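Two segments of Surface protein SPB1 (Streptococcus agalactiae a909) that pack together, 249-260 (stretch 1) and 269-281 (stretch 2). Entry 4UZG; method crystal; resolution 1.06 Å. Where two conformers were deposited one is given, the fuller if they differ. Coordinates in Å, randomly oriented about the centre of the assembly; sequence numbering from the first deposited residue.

Stretch 1 (249-260) LLDNSQKVILGD
Stretch 2, residues 269-281: DNLLVNPTVENNK

The two segments run nearly antiparallel, their end-to-end directions 168° apart, and bury 633 Å² between them. Their CA atoms lie 7.1 Å apart for Leu-250 and Asn-279, 7.5 Å for Gln-254 and Val-277, and 6.8 Å for Val-256 and Pro-275, closing to 4.8 Å between Gly-259 and Asn-270. Over most of its length the contact is therefore made by side chains, and only near the close end does backbone meet backbone.

There, Gly-259 N donates to Asn-270 O (2.8 Å, 158°). Gly-259 adopts phi/psi 92/-151, where a CB would be jammed against the preceding carbonyl oxygen; its bare CA lies 4.0 Å from Leu-271 CD2. Asn-270 belongs to a type I turn from Asp-269 to Leu-272, closed by Leu-272 N to Asp-269 O (3.1 Å). Asp-269, chi1 t, steadies the turn by accepting Leu-271 N at OD1 (2.9 Å). Asn-270 (-75/0, chi1 p) directs CB toward stretch 1, and Leu-271 (-98/3, m,t) starts sideways but brings its end nearer.

Strand 254-258 has extended backbone angles, so Gln-254 and Val-256 direct CB toward stretch 2 while Ile-257, between Val-256 and Leu-258, points away. Buried Val-256, chi1 t, uses both methyls: CG1 lies 3.8 Å from Val-273 CG2, and CG2 lies 3.8 Å from Pro-275 CB. Val-273 (-116/156, chi1 m) also places CG2 3.9 Å from Leu-258 CD1, while its CG1 lies 3.6 Å from Ile-257 O. Leu-258 leaves the backbone sideways, but its t,p rotamer carries CD1 to 3.6 Å from Leu-271 O. These compact aliphatic groups fill the space without leaving a buried polar side-chain group to satisfy. Pro-275 (-64/144, C-gamma endo) adds a rigid apolar surface.

Gln-254 spans the wider gap with an extended chain, chi1 and chi2 both t and chi3 -39°. NE2 donates to Thr-276 O (2.9 Å, 168°), while OE1 accepts from a water at 2.8 Å; that water's oxygen accepts from Glu-278 N (2.9 Å). The amide thus serves two backbone groups of stretch 2, one directly and one through water.

Strand residue Val-277 (-113/125, chi1 t) sets CG2 3.6 Å from Gln-254 OE1 and CG1 3.7 Å from Leu-250 CD1. Leu-250 (-69/131, m,t) points toward stretch 2, its CD1 also reaching 3.4 Å from Glu-278 O. Its branched end covers this part of the strand, with CD2 4.0 Å from Asn-280 OD1, whereas Asp-251, Asn-252 and Ser-253 make no contact and remain exposed.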

# COMPACT_ATOMS: atom_id res chain seq x y z
N LEU A 249 -10.18 -35.71 2.13
CA LEU A 249 -10.36 -34.29 2.45
C LEU A 249 -9.83 -33.98 3.84
O LEU A 249 -10.18 -34.64 4.80
CB LEU A 249 -11.83 -33.92 2.38
CG LEU A 249 -12.17 -32.44 2.55
CD1 LEU A 249 -11.51 -31.59 1.44
CD2 LEU A 249 -13.69 -32.28 2.54
N LEU A 250 -8.96 -32.98 3.92
CA LEU A 250 -8.35 -32.57 5.18
C LEU A 250 -9.38 -31.93 6.09
O LEU A 250 -10.10 -31.04 5.66
CB LEU A 250 -7.20 -31.58 4.91
CG LEU A 250 -5.98 -32.23 4.24
CD1 LEU A 250 -5.04 -31.15 3.71
CD2 LEU A 250 -5.24 -33.17 5.20
N ASP A 251 -9.43 -32.36 7.35
CA ASP A 251 -10.46 -31.90 8.29
C ASP A 251 -10.22 -30.49 8.74
O ASP A 251 -11.17 -29.72 9.00
CB ASP A 251 -10.47 -32.78 9.55
CG ASP A 251 -11.07 -34.16 9.31
OD1 ASP A 251 -11.83 -34.34 8.34
OD2 ASP A 251 -10.78 -35.07 10.13
N ASN A 252 -8.96 -30.14 8.91
CA ASN A 252 -8.66 -28.89 9.59
C ASN A 252 -7.84 -28.02 8.69
O ASN A 252 -7.20 -28.48 7.72
CB ASN A 252 -7.93 -29.11 10.91
CG ASN A 252 -8.80 -29.81 11.96
OD1 ASN A 252 -8.41 -30.82 12.52
ND2 ASN A 252 -10.00 -29.26 12.21
N SER A 253 -7.94 -26.73 8.97
CA SER A 253 -7.24 -25.77 8.18
C SER A 253 -5.79 -25.70 8.61
O SER A 253 -5.40 -26.24 9.65
CB SER A 253 -7.92 -24.41 8.29
OG SER A 253 -7.76 -23.89 9.59
N GLN A 254 -4.98 -25.05 7.79
CA GLN A 254 -3.57 -24.84 8.11
C GLN A 254 -3.29 -23.36 8.27
O GLN A 254 -3.51 -22.57 7.36
CB GLN A 254 -2.68 -25.43 7.03
CG GLN A 254 -1.22 -25.30 7.36
CD GLN A 254 -0.34 -26.16 6.47
OE1 GLN A 254 -0.71 -27.29 6.15
NE2 GLN A 254 0.79 -25.62 6.04
N LYS A 255 -2.76 -22.98 9.43
CA LYS A 255 -2.40 -21.60 9.71
C LYS A 255 -1.18 -21.17 8.91
O LYS A 255 -0.20 -21.92 8.82
CB LYS A 255 -2.12 -21.46 11.20
CG LYS A 255 -1.85 -20.02 11.62
CD LYS A 255 -1.80 -19.85 13.13
CE LYS A 255 -0.64 -20.54 13.76
NZ LYS A 255 -0.72 -20.31 15.24
N VAL A 256 -1.22 -19.96 8.36
CA VAL A 256 -0.10 -19.36 7.64
C VAL A 256 0.01 -17.90 8.08
O VAL A 256 -0.93 -17.13 7.91
CB VAL A 256 -0.33 -19.40 6.13
CG1 VAL A 256 0.86 -18.75 5.41
CG2 VAL A 256 -0.60 -20.76 5.62
N ILE A 257 1.17 -17.53 8.61
CA ILE A 257 1.42 -16.16 9.01
C ILE A 257 2.19 -15.43 7.91
O ILE A 257 3.19 -15.91 7.38
CB ILE A 257 2.18 -16.11 10.34
CG1 ILE A 257 1.26 -16.65 11.45
CG2 ILE A 257 2.63 -14.68 10.66
CD1 ILE A 257 1.93 -16.85 12.76
N LEU A 258 1.72 -14.23 7.63
CA LEU A 258 2.33 -13.35 6.69
C LEU A 258 2.79 -12.13 7.51
O LEU A 258 2.03 -11.54 8.28
CB LEU A 258 1.23 -13.03 5.69
CG LEU A 258 1.62 -12.34 4.42
CD1 LEU A 258 2.75 -13.01 3.62
CD2 LEU A 258 0.39 -12.20 3.54
N GLY A 259 4.06 -11.75 7.35
CA GLY A 259 4.64 -10.68 8.15
C GLY A 259 5.31 -11.19 9.41
O GLY A 259 5.82 -12.31 9.44
N ASP A 260 5.34 -10.37 10.46
CA ASP A 260 6.00 -10.76 11.70
C ASP A 260 5.49 -12.10 12.19
O ASP A 260 4.29 -12.30 12.28
CB ASP A 260 5.76 -9.72 12.80
CG ASP A 260 6.49 -8.41 12.55
OD1 ASP A 260 7.50 -8.42 11.82
OD2 ASP A 260 6.06 -7.38 13.12
N ASP A 269 12.39 -13.02 3.75
CA ASP A 269 11.40 -11.97 3.56
C ASP A 269 10.08 -12.48 4.13
O ASP A 269 9.43 -13.35 3.54
CB ASP A 269 11.24 -11.64 2.07
CG ASP A 269 10.35 -10.44 1.82
OD1 ASP A 269 9.53 -10.12 2.70
OD2 ASP A 269 10.49 -9.84 0.73
N ASN A 270 9.65 -11.92 5.26
CA ASN A 270 8.46 -12.46 5.89
C ASN A 270 7.15 -12.09 5.19
O ASN A 270 6.08 -12.54 5.60
CB ASN A 270 8.42 -12.14 7.39
CG ASN A 270 8.32 -10.68 7.66
OD1 ASN A 270 7.85 -9.90 6.82
ND2 ASN A 270 8.74 -10.28 8.85
N LEU A 271 7.25 -11.32 4.09
CA LEU A 271 6.08 -11.02 3.25
C LEU A 271 5.98 -11.93 2.02
O LEU A 271 5.07 -11.76 1.22
CB LEU A 271 6.06 -9.54 2.85
CG LEU A 271 5.76 -8.58 4.01
CD1 LEU A 271 5.89 -7.16 3.48
CD2 LEU A 271 4.37 -8.84 4.58
N LEU A 272 6.89 -12.88 1.90
CA LEU A 272 6.89 -13.85 0.81
C LEU A 272 6.97 -15.23 1.45
O LEU A 272 8.05 -15.70 1.78
CB LEU A 272 8.06 -13.63 -0.16
CG LEU A 272 8.14 -12.26 -0.83
CD1 LEU A 272 9.42 -12.16 -1.63
CD2 LEU A 272 6.94 -11.99 -1.69
N VAL A 273 5.82 -15.87 1.64
CA VAL A 273 5.79 -17.11 2.42
C VAL A 273 5.35 -18.28 1.53
O VAL A 273 4.67 -18.12 0.51
CB VAL A 273 4.92 -16.99 3.70
CG1 VAL A 273 5.41 -15.87 4.59
CG2 VAL A 273 3.46 -16.81 3.40
N ASN A 274 5.76 -19.47 1.96
CA ASN A 274 5.66 -20.67 1.15
C ASN A 274 5.20 -21.87 1.96
O ASN A 274 5.94 -22.85 2.11
CB ASN A 274 7.03 -21.00 0.55
CG ASN A 274 7.59 -19.89 -0.28
OD1 ASN A 274 7.38 -19.83 -1.50
ND2 ASN A 274 8.31 -18.97 0.37
N PRO A 275 3.97 -21.85 2.48
CA PRO A 275 3.47 -23.02 3.22
C PRO A 275 3.35 -24.26 2.33
O PRO A 275 2.95 -24.16 1.16
CB PRO A 275 2.08 -22.55 3.68
CG PRO A 275 1.67 -21.53 2.67
CD PRO A 275 2.95 -20.79 2.39
N THR A 276 3.65 -25.42 2.92
CA THR A 276 3.41 -26.72 2.30
C THR A 276 2.26 -27.38 3.04
O THR A 276 2.27 -27.44 4.27
CB THR A 276 4.68 -27.60 2.40
OG1 THR A 276 5.73 -27.00 1.64
CG2 THR A 276 4.44 -28.98 1.86
N VAL A 277 1.29 -27.88 2.28
CA VAL A 277 0.15 -28.59 2.84
C VAL A 277 0.25 -30.05 2.41
O VAL A 277 0.36 -30.35 1.21
CB VAL A 277 -1.18 -27.99 2.37
CG1 VAL A 277 -2.37 -28.76 2.97
CG2 VAL A 277 -1.26 -26.50 2.70
N GLU A 278 0.24 -30.95 3.39
CA GLU A 278 0.33 -32.38 3.13
C GLU A 278 -1.05 -33.00 3.06
O GLU A 278 -1.96 -32.69 3.82
CB GLU A 278 1.15 -33.07 4.22
CG GLU A 278 2.58 -32.57 4.28
CD GLU A 278 3.48 -33.44 5.12
OE1 GLU A 278 2.98 -34.45 5.68
OE2 GLU A 278 4.68 -33.13 5.22
N ASN A 279 -1.17 -33.93 2.13
CA ASN A 279 -2.38 -34.71 1.88
C ASN A 279 -2.10 -36.17 2.13
O ASN A 279 -0.99 -36.65 1.95
CB ASN A 279 -2.85 -34.52 0.44
CG ASN A 279 -3.46 -33.15 0.22
OD1 ASN A 279 -4.66 -32.96 0.41
N ASN A 280 -3.17 -36.87 2.51
CA ASN A 280 -3.13 -38.26 2.89
C ASN A 280 -3.91 -39.08 1.87
O ASN A 280 -5.09 -38.82 1.63
CB ASN A 280 -3.74 -38.45 4.30
CG ASN A 280 -3.18 -37.48 5.32
OD1 ASN A 280 -3.93 -36.81 6.06
ND2 ASN A 280 -1.86 -37.38 5.37
N LYS A 281 -3.23 -40.05 1.27
CA LYS A 281 -3.86 -40.94 0.32
C LYS A 281 -5.04 -41.63 0.97
O LYS A 281 -4.95 -42.09 2.13
CB LYS A 281 -2.90 -42.03 -0.15
CG LYS A 281 -1.83 -41.63 -1.14
CD LYS A 281 -1.20 -42.89 -1.72
CE LYS A 281 -0.14 -42.57 -2.74
NZ LYS A 281 1.05 -42.00 -2.08
O HOH W 1 0.15 -29.93 6.11